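Local structure of glutathione S-transferase (Sulfitobacter, 4GF0) at residues V15-A20 against T66-L71; A109-H112 against S117-A120; E135-C140 against N171-D176. The protein binds glutathione and, as a homologue of the glutathione transferases, probably conjugates its thiol to electrophilic substrates. One frame throughout, in Å; residues are numbered along the deposited sequence.

Interaction 1 comes first along the chain and lies in the thioredoxin-like N-terminal domain, joining helix 14-23 to the start of helix 68-78. Interaction 2 follows in the all-helical part, where helix 89-111 ends and the chain turns toward helix 123-148. Interaction 3 comes last and ties helix 123-148 to the loop after helix 162-170. The centres of interactions 1 and 2 are 21 Å apart, yet both hold glutathione, the first its γ-glutamyl end and the second its glycyl end. Interactions 2 and 3, with centres 15 Å apart, touch directly through H110, which meets D176, W172 and M137. The glutathione site is thus assembled from both domains.

Interaction 1. Residues V15-A20 against T66-L71; sequences VAVAIA and TETGAL. With GSH (glutathione), chain D.
T68 grips one oxygen of glutathione twice: its backbone N donates a hydrogen bond to O11 of the γ-glutamyl carboxylate at 2.9 Å, and its hydroxyl OG1 donates another to the same O11 at 3.0 Å. The backbone bond is nearly straight, at 160°. The chi1 of -60° sets OG1 beside the backbone N, where both donors can serve one acceptor, and turns CG2 the other way, toward helix 14-23. There the CG2 methyl of T68 lies 4.2 Å from A16 CB and also touches V17. One turn after T68, L71 CB packs 3.8 Å from V17 CG2, the two side chains crossing obliquely, so apolar contact alone joins the two helices here.

E67, at the N-cap of helix 68-78, points away from helix 14-23. Its bent chain places OE1 where it accepts a hydrogen bond from the glutathione amine N1, 2.8 Å away, while OE2 forms a salt bridge with K51. S104 of the second subunit adds a weak hydrogen bond to OE1. With an alanine here, the glutathione amine would probably lose this acceptor and K51 its carboxylate mate. The pairing is consistent with a zwitterionic amino-acid end of glutathione, its amine met by a carboxylate and its carboxylate by donors at a helix N-terminus, whose dipole would probably favour the negative charge.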
ATOM      1  N   VAL A  15       5.759 -11.534   7.046  1.00  9.97           N
ATOM      2  CA  VAL A  15       7.055 -12.185   6.888  1.00 11.98           C
ATOM      3  C   VAL A  15       7.988 -11.365   5.989  1.00 13.00           C
ATOM      4  O   VAL A  15       9.214 -11.441   6.125  1.00 12.74           O
ATOM      5  CB  VAL A  15       6.903 -13.647   6.385  1.00 17.62           C
ATOM      6  CG1 VAL A  15       8.248 -14.332   6.274  1.00 17.88           C
ATOM      7  CG2 VAL A  15       6.000 -14.438   7.341  1.00 19.43           C
ATOM      8  N   ALA A  16       7.416 -10.564   5.090  1.00 12.63           N
ATOM      9  CA  ALA A  16       8.230  -9.699   4.235  1.00 12.52           C
ATOM     10  C   ALA A  16       9.052  -8.736   5.082  1.00 15.70           C
ATOM     11  O   ALA A  16      10.201  -8.428   4.762  1.00 11.46           O
ATOM     12  CB  ALA A  16       7.356  -8.922   3.243  1.00 11.89           C
ATOM     13  N   VAL A  17       8.463  -8.248   6.167  1.00 12.42           N
ATOM     14  CA  VAL A  17       9.166  -7.299   7.015  1.00 11.12           C
ATOM     15  C   VAL A  17      10.291  -8.025   7.751  1.00 10.31           C
ATOM     16  O   VAL A  17      11.399  -7.504   7.878  1.00 10.32           O
ATOM     17  CB  VAL A  17       8.194  -6.604   7.994  1.00 12.32           C
ATOM     18  CG1 VAL A  17       8.947  -5.604   8.884  1.00 10.28           C
ATOM     19  CG2 VAL A  17       7.089  -5.883   7.218  1.00  8.97           C
ATOM     20  N   ALA A  18      10.020  -9.242   8.217  1.00 10.90           N
ATOM     21  CA  ALA A  18      11.057 -10.020   8.893  1.00 10.43           C
ATOM     22  C   ALA A  18      12.252 -10.252   7.969  1.00 10.38           C
ATOM     23  O   ALA A  18      13.412 -10.115   8.377  1.00 12.29           O
ATOM     24  CB  ALA A  18      10.496 -11.338   9.378  1.00 11.49           C
ATOM     25  N   ILE A  19      11.964 -10.582   6.721  1.00 12.83           N
ATOM     26  CA  ILE A  19      13.022 -10.794   5.740  1.00 12.52           C
ATOM     27  C   ILE A  19      13.872  -9.533   5.592  1.00 12.85           C
ATOM     28  O   ILE A  19      15.100  -9.610   5.565  1.00 11.82           O
ATOM     29  CB  ILE A  19      12.437 -11.211   4.399  1.00 11.83           C
ATOM     30  CG1 ILE A  19      11.863 -12.621   4.541  1.00 12.28           C
ATOM     31  CG2 ILE A  19      13.518 -11.197   3.297  1.00 13.63           C
ATOM     32  CD1 ILE A  19      10.987 -13.065   3.345  1.00 13.64           C
ATOM     33  N   ALA A  20      13.225  -8.375   5.510  1.00 11.21           N
ATOM     34  CA  ALA A  20      13.964  -7.124   5.387  1.00 13.80           C
ATOM     35  C   ALA A  20      14.828  -6.841   6.609  1.00 11.16           C
ATOM     36  O   ALA A  20      15.958  -6.362   6.476  1.00 10.90           O
ATOM     37  CB  ALA A  20      13.019  -5.960   5.119  1.00  9.22           C
ATOM     38  N   THR A  66       2.299   0.411  11.355  1.00 10.49           N
ATOM     39  CA  THR A  66       1.592  -0.603  10.573  1.00 10.75           C
ATOM     40  C   THR A  66       1.760  -0.350   9.086  1.00 14.75           C
ATOM     41  O   THR A  66       2.212   0.733   8.688  1.00 15.58           O
ATOM     42  CB  THR A  66       0.083  -0.619  10.863  1.00 13.97           C
ATOM     43  OG1 THR A  66      -0.485   0.649  10.505  1.00 14.72           O
ATOM     44  CG2 THR A  66      -0.179  -0.899  12.343  1.00 16.97           C
ATOM     45  N   GLU A  67       1.334  -1.347   8.299  1.00 12.31           N
ATOM     46  CA  GLU A  67       1.355  -1.388   6.821  1.00 11.29           C
ATOM     47  C   GLU A  67       2.697  -1.853   6.284  1.00 10.96           C
ATOM     48  O   GLU A  67       3.706  -1.157   6.391  1.00 11.51           O
ATOM     49  CB  GLU A  67       0.933  -0.071   6.154  1.00 10.99           C
ATOM     50  CG  GLU A  67      -0.479   0.394   6.517  1.00 13.45           C
ATOM     51  CD  GLU A  67      -1.577  -0.502   5.957  1.00 19.61           C
ATOM     52  OE1 GLU A  67      -1.343  -1.201   4.941  1.00 17.97           O
ATOM     53  OE2 GLU A  67      -2.688  -0.496   6.529  1.00 16.80           O
ATOM     54  N   THR A  68       2.688  -3.042   5.695  1.00 10.00           N
ATOM     55  CA  THR A  68       3.915  -3.677   5.234  1.00 10.32           C
ATOM     56  C   THR A  68       4.849  -2.722   4.481  1.00  9.75           C
ATOM     57  O   THR A  68       6.036  -2.629   4.801  1.00 11.12           O
ATOM     58  CB  THR A  68       3.568  -4.884   4.357  1.00 11.61           C
ATOM     59  OG1 THR A  68       2.806  -5.815   5.139  1.00 13.08           O
ATOM     60  CG2 THR A  68       4.834  -5.583   3.847  1.00 11.55           C
ATOM     61  N   GLY A  69       4.326  -1.995   3.498  1.00 10.24           N
ATOM     62  CA  GLY A  69       5.187  -1.154   2.679  1.00 10.01           C
ATOM     63  C   GLY A  69       5.853  -0.054   3.486  1.00 10.17           C
ATOM     64  O   GLY A  69       7.005   0.314   3.230  1.00  8.89           O
ATOM     65  N   ALA A  70       5.123   0.489   4.458  1.00 10.77           N
ATOM     66  CA  ALA A  70       5.664   1.536   5.321  1.00 10.21           C
ATOM     67  C   ALA A  70       6.755   0.964   6.217  1.00 10.43           C
ATOM     68  O   ALA A  70       7.793   1.598   6.440  1.00 10.49           O
ATOM     69  CB  ALA A  70       4.540   2.169   6.167  1.00  9.81           C
ATOM     70  N   LEU A  71       6.536  -0.246   6.721  1.00  9.06           N
ATOM     71  CA  LEU A  71       7.530  -0.891   7.586  1.00  8.63           C
ATOM     72  C   LEU A  71       8.794  -1.226   6.815  1.00  9.60           C
ATOM     73  O   LEU A  71       9.885  -1.158   7.356  1.00  8.88           O
ATOM     74  CB  LEU A  71       6.970  -2.188   8.171  1.00  6.98           C
ATOM     75  CG  LEU A  71       5.729  -2.052   9.054  1.00 19.03           C
ATOM     76  CD1 LEU A  71       5.454  -3.339   9.823  1.00 14.11           C
ATOM     77  CD2 LEU A  71       5.920  -0.916   9.991  1.00 28.24           C
TER
HETATM   78  N1  GSH D 302      -2.488  -3.531   3.938  1.00 17.62           N
HETATM   79  CA1 GSH D 302      -1.980  -4.375   4.996  1.00 18.42           C
HETATM   80  C1  GSH D 302      -0.490  -4.465   4.904  1.00 20.22           C
HETATM   81  O11 GSH D 302       0.208  -4.540   5.952  1.00 14.13           O
HETATM   82  O12 GSH D 302       0.073  -4.492   3.776  1.00 17.94           O
HETATM   83  CB1 GSH D 302      -2.541  -5.771   4.862  1.00 17.64           C
HETATM   84  CG1 GSH D 302      -2.376  -6.460   6.219  1.00 13.14           C
HETATM   85  CD1 GSH D 302      -3.166  -7.773   6.218  1.00 16.92           C
HETATM   86  OE1 GSH D 302      -4.303  -7.828   5.746  1.00 15.45           O
HETATM   87  N2  GSH D 302      -2.544  -8.965   6.786  1.00 16.71           N
HETATM   88  CA2 GSH D 302      -3.277 -10.207   6.803  1.00 17.77           C
HETATM   89  C2  GSH D 302      -4.039 -10.265   8.100  1.00 19.24           C
HETATM   90  O2  GSH D 302      -3.608  -9.715   9.105  1.00 17.38           O
HETATM   91  CB2 GSH D 302      -2.351 -11.378   6.719  1.00 18.11           C
HETATM   92  SG2 GSH D 302      -1.564 -11.413   5.118  1.00 22.17           S
HETATM   93  N3  GSH D 302      -5.317 -10.960   8.189  1.00 16.98           N
HETATM   94  CA3 GSH D 302      -6.006 -10.992   9.474  1.00 15.92           C
HETATM   95  C3  GSH D 302      -7.496 -10.835   9.304  1.00 25.11           C
HETATM   96  O31 GSH D 302      -7.970 -10.370   8.228  1.00 22.91           O
HETATM   97  O32 GSH D 302      -8.280 -11.153  10.254  1.00 22.34           O

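Interaction 2. Residues A109-H112 against S117-A120; sequences AHAH and SRWA. With GSH (glutathione), chain D.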
ATOM      1  N   ALA A 109      -6.278  -9.131  -4.283  1.00 15.91           N
ATOM      2  CA  ALA A 109      -6.863 -10.275  -4.981  1.00 17.37           C
ATOM      3  C   ALA A 109      -6.812 -11.530  -4.115  1.00 16.96           C
ATOM      4  O   ALA A 109      -7.786 -12.280  -4.032  1.00 19.74           O
ATOM      5  CB  ALA A 109      -6.171 -10.521  -6.326  1.00 16.73           C
ATOM      6  N   HIS A 110      -5.674 -11.761  -3.472  1.00 16.11           N
ATOM      7  CA  HIS A 110      -5.510 -12.924  -2.599  1.00 20.03           C
ATOM      8  C   HIS A 110      -6.481 -12.867  -1.417  1.00 16.78           C
ATOM      9  O   HIS A 110      -7.016 -13.889  -0.997  1.00 19.95           O
ATOM     10  CB  HIS A 110      -4.070 -12.997  -2.089  1.00 18.34           C
ATOM     11  CG  HIS A 110      -3.857 -14.007  -1.011  1.00 20.80           C
ATOM     12  ND1 HIS A 110      -3.758 -15.359  -1.253  1.00 21.03           N
ATOM     13  CD2 HIS A 110      -3.700 -13.859   0.335  1.00 21.65           C
ATOM     14  CE1 HIS A 110      -3.561 -16.004  -0.114  1.00 24.14           C
ATOM     15  NE2 HIS A 110      -3.523 -15.106   0.862  1.00 22.25           N
ATOM     16  N   ALA A 111      -6.708 -11.660  -0.902  1.00 18.77           N
ATOM     17  CA  ALA A 111      -7.518 -11.457   0.299  1.00 16.39           C
ATOM     18  C   ALA A 111      -8.970 -11.838   0.074  1.00 18.29           C
ATOM     19  O   ALA A 111      -9.694 -12.129   1.027  1.00 19.21           O
ATOM     20  CB  ALA A 111      -7.423 -10.010   0.767  1.00 20.63           C
ATOM     21  N   HIS A 112      -9.393 -11.847  -1.184  1.00 16.88           N
ATOM     22  CA  HIS A 112     -10.771 -12.218  -1.500  1.00 18.41           C
ATOM     23  C   HIS A 112     -11.034 -13.714  -1.345  1.00 24.14           C
ATOM     24  O   HIS A 112     -12.186 -14.160  -1.419  1.00 23.48           O
ATOM     25  CB  HIS A 112     -11.164 -11.732  -2.900  1.00 18.70           C
ATOM     26  CG  HIS A 112     -11.461 -10.274  -2.962  1.00 16.93           C
ATOM     27  ND1 HIS A 112     -10.478  -9.297  -2.893  1.00 16.36           N
ATOM     28  CD2 HIS A 112     -12.635  -9.607  -3.047  1.00 17.22           C
ATOM     29  CE1 HIS A 112     -11.039  -8.107  -2.958  1.00 19.65           C
ATOM     30  NE2 HIS A 112     -12.351  -8.267  -3.054  1.00 21.44           N
ATOM     31  N   SER A 117     -15.613 -11.369   3.640  1.00 24.64           N
ATOM     32  CA  SER A 117     -16.513 -10.657   4.551  1.00 26.20           C
ATOM     33  C   SER A 117     -16.121  -9.194   4.788  1.00 27.39           C
ATOM     34  O   SER A 117     -16.886  -8.428   5.373  1.00 26.86           O
ATOM     35  CB  SER A 117     -16.626 -11.399   5.882  1.00 25.64           C
ATOM     36  OG  SER A 117     -15.359 -11.491   6.506  1.00 29.18           O
ATOM     37  N   ARG A 118     -14.926  -8.807   4.350  1.00 23.06           N
ATOM     38  CA  ARG A 118     -14.538  -7.399   4.376  1.00 21.91           C
ATOM     39  C   ARG A 118     -15.426  -6.532   3.485  1.00 24.79           C
ATOM     40  O   ARG A 118     -15.598  -5.342   3.749  1.00 23.21           O
ATOM     41  CB  ARG A 118     -13.084  -7.233   3.935  1.00 17.97           C
ATOM     42  CG  ARG A 118     -12.086  -7.774   4.926  1.00 20.29           C
ATOM     43  CD  ARG A 118     -10.679  -7.524   4.434  1.00 19.99           C
ATOM     44  NE  ARG A 118      -9.682  -8.199   5.256  1.00 22.65           N
ATOM     45  CZ  ARG A 118      -8.414  -8.358   4.899  1.00 21.18           C
ATOM     46  NH1 ARG A 118      -7.993  -7.884   3.731  1.00 18.67           N
ATOM     47  NH2 ARG A 118      -7.572  -8.991   5.707  1.00 20.98           N
ATOM     48  N   TRP A 119     -15.981  -7.116   2.425  1.00 22.08           N
ATOM     49  CA  TRP A 119     -16.643  -6.313   1.402  1.00 18.95           C
ATOM     50  C   TRP A 119     -18.053  -6.793   1.059  1.00 19.84           C
ATOM     51  O   TRP A 119     -18.757  -6.136   0.302  1.00 22.79           O
ATOM     52  CB  TRP A 119     -15.800  -6.284   0.116  1.00 21.39           C
ATOM     53  CG  TRP A 119     -14.400  -5.831   0.342  1.00 18.77           C
ATOM     54  CD1 TRP A 119     -13.981  -4.554   0.554  1.00 20.05           C
ATOM     55  CD2 TRP A 119     -13.225  -6.657   0.374  1.00 18.16           C
ATOM     56  NE1 TRP A 119     -12.608  -4.532   0.732  1.00 16.71           N
ATOM     57  CE2 TRP A 119     -12.127  -5.805   0.618  1.00 17.05           C
ATOM     58  CE3 TRP A 119     -13.000  -8.028   0.228  1.00 17.99           C
ATOM     59  CZ2 TRP A 119     -10.812  -6.288   0.720  1.00 21.26           C
ATOM     60  CZ3 TRP A 119     -11.702  -8.500   0.319  1.00 19.33           C
ATOM     61  CH2 TRP A 119     -10.621  -7.632   0.569  1.00 19.69           C
ATOM     62  N   ALA A 120     -18.445  -7.938   1.607  1.00 20.60           N
ATOM     63  CA  ALA A 120     -19.745  -8.547   1.315  1.00 21.64           C
ATOM     64  C   ALA A 120     -20.271  -9.280   2.538  1.00 24.64           C
ATOM     65  O   ALA A 120     -19.520  -9.544   3.475  1.00 24.52           O
ATOM     66  CB  ALA A 120     -19.641  -9.509   0.130  1.00 21.42           C
TER
HETATM   67  N1  GSH D 302      -2.488  -3.531   3.938  1.00 17.62           N
HETATM   68  CA1 GSH D 302      -1.980  -4.375   4.996  1.00 18.42           C
HETATM   69  C1  GSH D 302      -0.490  -4.465   4.904  1.00 20.22           C
HETATM   70  O11 GSH D 302       0.208  -4.540   5.952  1.00 14.13           O
HETATM   71  O12 GSH D 302       0.073  -4.492   3.776  1.00 17.94           O
HETATM   72  CB1 GSH D 302      -2.541  -5.771   4.862  1.00 17.64           C
HETATM   73  CG1 GSH D 302      -2.376  -6.460   6.219  1.00 13.14           C
HETATM   74  CD1 GSH D 302      -3.166  -7.773   6.218  1.00 16.92           C
HETATM   75  OE1 GSH D 302      -4.303  -7.828   5.746  1.00 15.45           O
HETATM   76  N2  GSH D 302      -2.544  -8.965   6.786  1.00 16.71           N
HETATM   77  CA2 GSH D 302      -3.277 -10.207   6.803  1.00 17.77           C
HETATM   78  C2  GSH D 302      -4.039 -10.265   8.100  1.00 19.24           C
HETATM   79  O2  GSH D 302      -3.608  -9.715   9.105  1.00 17.38           O
HETATM   80  CB2 GSH D 302      -2.351 -11.378   6.719  1.00 18.11           C
HETATM   81  SG2 GSH D 302      -1.564 -11.413   5.118  1.00 22.17           S
HETATM   82  N3  GSH D 302      -5.317 -10.960   8.189  1.00 16.98           N
HETATM   83  CA3 GSH D 302      -6.006 -10.992   9.474  1.00 15.92           C
HETATM   84  C3  GSH D 302      -7.496 -10.835   9.304  1.00 25.11           C
HETATM   85  O31 GSH D 302      -7.970 -10.370   8.228  1.00 22.91           O
HETATM   86  O32 GSH D 302      -8.280 -11.153  10.254  1.00 22.34           O
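H112 and W119 both carry CG anti to the carbonyl carbon, with chi1 at -77° and -54°, and these torsions lay the two rings one over the other although the side chains cross at about a right angle. The result is an offset stack: the imidazole and the six-membered ring of W119 have centroids 4.0 Å apart and planes inclined by only 9°. W119 CZ3 sits over the centre of the imidazole, whereas H112 NE2 lies nearer the rim of the indole, 3.4 Å from W119 CE3. CB of the preceding R118 covers the opposite face of the indole. At its edge, A111 CB comes to 4.0 Å from W119 CH2, joining the end region of helix 89-111 to the loop that follows.

A111 CB also meets R118 NH1, at 3.7 Å and obliquely to the guanidinium. The arginine reaches this point by a chain extended from CG to NE, which also presents NH2 to glutathione. R118 NH2 makes a nearly straight hydrogen bond of 2.9 Å to O31 of the glycyl carboxylate, and a weak one to the γ-glutamyl carbonyl OE1.

The stack lies at the dimer interface, where H112 and W119 also stack on W119 and H112 of the second subunit. H112 ND1 bonds V108 O, and NE2 bonds NE2 of H112 of the second subunit. Since a carbonyl can only accept, ND1 probably carries a proton, and the link between the two NE2 atoms would then need a second proton on one imidazole. R118, meanwhile, probably balances the glycyl carboxylate, with R53, another ligand-binding arginine, close by.

Interaction 3. Residues E135-C140 against N171-D176; sequences ETMAAC and NWLDGD
Helix 123-148 comes nearest to segment 171-176 where the CA atoms of M137 and L173 stand 7.0 Å apart; residues 171-175 have helical backbone angles but do not form a regular helix, and their turn is held by D176 N bonded to W172 O at 2.9 Å.

M137 is the one residue of its helix segment that makes the contact, and it provides about half the buried surface. It is bent at both chi2 (-64°) and chi3 (-74°), so that its thioether folds back along D176 instead of reaching straight out. The terminal methyl CE comes 3.6 Å from D176 OD2, and CG lies equally close to that oxygen, so the carboxylate oxygen rests against the bend of the methionine. CE also meets L173 CD2 at 3.9 Å. The same leucine methyl is 3.9 Å from M137 O and also nears M137 CB, so one branch of L173 packs against both the side chain and the backbone of the helix. No hydrogen bond links the two segments.

The carboxylate of D176 is buried but well supplied with partners: OD1 forms a salt bridge with K113, and OD2 is probably hydrogen-bonded to H110 ND1. The positive charge of K113 would probably help keep this aspartate ionised beside the apolar methionine. V178 touches both M137 and L173.

W172, just before L173, stacks on H110, bonds G11 O through NE1 and touches glutathione. The loop after helix 162-170 is thereby held between two neighbours, helix 123-148 through M137 and the C-terminal end of helix 89-111 through H110.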
ATOM      1  N   GLU A 135      -7.984 -17.117 -11.000  1.00 26.20           N
ATOM      2  CA  GLU A 135      -7.915 -16.272 -12.185  1.00 25.01           C
ATOM      3  C   GLU A 135      -7.360 -14.872 -11.916  1.00 23.94           C
ATOM      4  O   GLU A 135      -6.561 -14.368 -12.706  1.00 22.77           O
ATOM      5  CB  GLU A 135      -9.268 -16.215 -12.891  1.00 26.97           C
ATOM      6  CG  GLU A 135      -9.653 -17.568 -13.480  1.00 40.87           C
ATOM      7  CD  GLU A 135     -11.037 -17.573 -14.078  1.00 55.40           C
ATOM      8  OE1 GLU A 135     -11.423 -16.558 -14.696  1.00 59.18           O
ATOM      9  OE2 GLU A 135     -11.742 -18.596 -13.927  1.00 65.98           O
ATOM     10  N   THR A 136      -7.757 -14.247 -10.808  1.00 22.25           N
ATOM     11  CA  THR A 136      -7.243 -12.917 -10.488  1.00 22.77           C
ATOM     12  C   THR A 136      -5.757 -12.959 -10.122  1.00 24.38           C
ATOM     13  O   THR A 136      -5.001 -12.058 -10.481  1.00 20.70           O
ATOM     14  CB  THR A 136      -8.036 -12.219  -9.360  1.00 21.65           C
ATOM     15  OG1 THR A 136      -7.963 -13.002  -8.162  1.00 22.90           O
ATOM     16  CG2 THR A 136      -9.485 -12.035  -9.766  1.00 20.81           C
ATOM     17  N   MET A 137      -5.341 -13.997  -9.404  1.00 22.92           N
ATOM     18  CA  MET A 137      -3.929 -14.138  -9.043  1.00 18.95           C
ATOM     19  C   MET A 137      -3.062 -14.477 -10.253  1.00 19.54           C
ATOM     20  O   MET A 137      -1.912 -14.048 -10.336  1.00 19.78           O
ATOM     21  CB  MET A 137      -3.732 -15.183  -7.935  1.00 23.20           C
ATOM     22  CG  MET A 137      -4.256 -14.743  -6.570  1.00 20.11           C
ATOM     23  SD  MET A 137      -3.415 -13.304  -5.857  1.00 22.00           S
ATOM     24  CE  MET A 137      -1.867 -14.033  -5.346  1.00 22.29           C
ATOM     25  N   ALA A 138      -3.615 -15.236 -11.197  1.00 20.85           N
ATOM     26  CA  ALA A 138      -2.878 -15.550 -12.415  1.00 22.11           C
ATOM     27  C   ALA A 138      -2.668 -14.272 -13.220  1.00 21.03           C
ATOM     28  O   ALA A 138      -1.593 -14.052 -13.794  1.00 24.20           O
ATOM     29  CB  ALA A 138      -3.622 -16.578 -13.248  1.00 23.89           C
ATOM     30  N   ALA A 139      -3.690 -13.420 -13.251  1.00 21.72           N
ATOM     31  CA  ALA A 139      -3.596 -12.162 -13.982  1.00 20.44           C
ATOM     32  C   ALA A 139      -2.560 -11.264 -13.320  1.00 19.02           C
ATOM     33  O   ALA A 139      -1.797 -10.567 -14.000  1.00 18.76           O
ATOM     34  CB  ALA A 139      -4.966 -11.462 -14.065  1.00 23.38           C
ATOM     35  N   CYS A 140      -2.513 -11.291 -11.991  1.00 18.35           N
ATOM     36  CA  CYS A 140      -1.498 -10.533 -11.270  1.00 16.98           C
ATOM     37  C   CYS A 140      -0.113 -11.087 -11.573  1.00 17.87           C
ATOM     38  O   CYS A 140       0.832 -10.324 -11.803  1.00 16.45           O
ATOM     39  CB  CYS A 140      -1.769 -10.554  -9.765  1.00 16.99           C
ATOM     40  SG  CYS A 140      -3.155  -9.486  -9.288  1.00 22.69           S
ATOM     41  N   ASN A 171       4.656 -16.531  -2.935  1.00 16.64           N
ATOM     42  CA  ASN A 171       4.604 -17.763  -2.166  1.00 18.33           C
ATOM     43  C   ASN A 171       3.159 -18.251  -1.962  1.00 24.19           C
ATOM     44  O   ASN A 171       2.937 -19.408  -1.613  1.00 26.99           O
ATOM     45  CB  ASN A 171       5.313 -17.570  -0.823  1.00 21.19           C
ATOM     46  CG  ASN A 171       5.817 -18.859  -0.251  1.00 35.38           C
ATOM     47  OD1 ASN A 171       6.621 -19.556  -0.872  1.00 38.95           O
ATOM     48  ND2 ASN A 171       5.353 -19.192   0.950  1.00 41.66           N
ATOM     49  N   TRP A 172       2.190 -17.361  -2.188  1.00 19.36           N
ATOM     50  CA  TRP A 172       0.767 -17.702  -2.101  1.00 20.10           C
ATOM     51  C   TRP A 172       0.235 -18.327  -3.388  1.00 20.36           C
ATOM     52  O   TRP A 172      -0.857 -18.897  -3.392  1.00 24.71           O
ATOM     53  CB  TRP A 172      -0.075 -16.452  -1.822  1.00 16.82           C
ATOM     54  CG  TRP A 172       0.095 -15.851  -0.473  1.00 20.01           C
ATOM     55  CD1 TRP A 172       0.421 -16.496   0.679  1.00 26.16           C
ATOM     56  CD2 TRP A 172      -0.061 -14.468  -0.138  1.00 20.99           C
ATOM     57  NE1 TRP A 172       0.481 -15.593   1.721  1.00 28.82           N
ATOM     58  CE2 TRP A 172       0.187 -14.345   1.245  1.00 23.92           C
ATOM     59  CE3 TRP A 172      -0.388 -13.327  -0.871  1.00 17.52           C
ATOM     60  CZ2 TRP A 172       0.122 -13.111   1.907  1.00 23.31           C
ATOM     61  CZ3 TRP A 172      -0.457 -12.105  -0.215  1.00 19.18           C
ATOM     62  CH2 TRP A 172      -0.203 -12.007   1.161  1.00 25.26           C
ATOM     63  N   LEU A 173       0.976 -18.201  -4.487  1.00 18.56           N
ATOM     64  CA  LEU A 173       0.416 -18.543  -5.809  1.00 19.29           C
ATOM     65  C   LEU A 173      -0.011 -20.001  -5.955  1.00 23.14           C
ATOM     66  O   LEU A 173      -1.128 -20.274  -6.416  1.00 23.51           O
ATOM     67  CB  LEU A 173       1.374 -18.146  -6.937  1.00 19.69           C
ATOM     68  CG  LEU A 173       1.494 -16.645  -7.217  1.00 22.07           C
ATOM     69  CD1 LEU A 173       2.681 -16.365  -8.130  1.00 24.63           C
ATOM     70  CD2 LEU A 173       0.207 -16.107  -7.846  1.00 22.02           C
ATOM     71  N   ASP A 174       0.859 -20.935  -5.579  1.00 24.12           N
ATOM     72  CA  ASP A 174       0.530 -22.359  -5.695  1.00 30.28           C
ATOM     73  C   ASP A 174      -0.734 -22.678  -4.900  1.00 27.77           C
ATOM     74  O   ASP A 174      -1.649 -23.337  -5.408  1.00 30.62           O
ATOM     75  CB  ASP A 174       1.691 -23.232  -5.210  1.00 42.39           C
ATOM     76  CG  ASP A 174       2.785 -23.393  -6.254  1.00 55.88           C
ATOM     77  OD1 ASP A 174       2.568 -23.008  -7.421  1.00 51.50           O
ATOM     78  OD2 ASP A 174       3.858 -23.930  -5.907  1.00 65.95           O
ATOM     79  N   GLY A 175      -0.782 -22.173  -3.669  1.00 28.46           N
ATOM     80  CA  GLY A 175      -1.921 -22.359  -2.788  1.00 26.62           C
ATOM     81  C   GLY A 175      -3.189 -21.711  -3.311  1.00 30.53           C
ATOM     82  O   GLY A 175      -4.299 -22.137  -2.972  1.00 33.37           O
ATOM     83  N   ASP A 176      -3.034 -20.676  -4.136  1.00 24.20           N
ATOM     84  CA  ASP A 176      -4.186 -19.997  -4.715  1.00 26.51           C
ATOM     85  C   ASP A 176      -4.593 -20.599  -6.057  1.00 27.50           C
ATOM     86  O   ASP A 176      -5.510 -20.103  -6.705  1.00 26.42           O
ATOM     87  CB  ASP A 176      -3.929 -18.483  -4.864  1.00 21.90           C
ATOM     88  CG  ASP A 176      -3.973 -17.742  -3.534  1.00 29.70           C
ATOM     89  OD1 ASP A 176      -4.333 -18.363  -2.511  1.00 29.99           O
ATOM     90  OD2 ASP A 176      -3.653 -16.532  -3.507  1.00 27.45           O
TER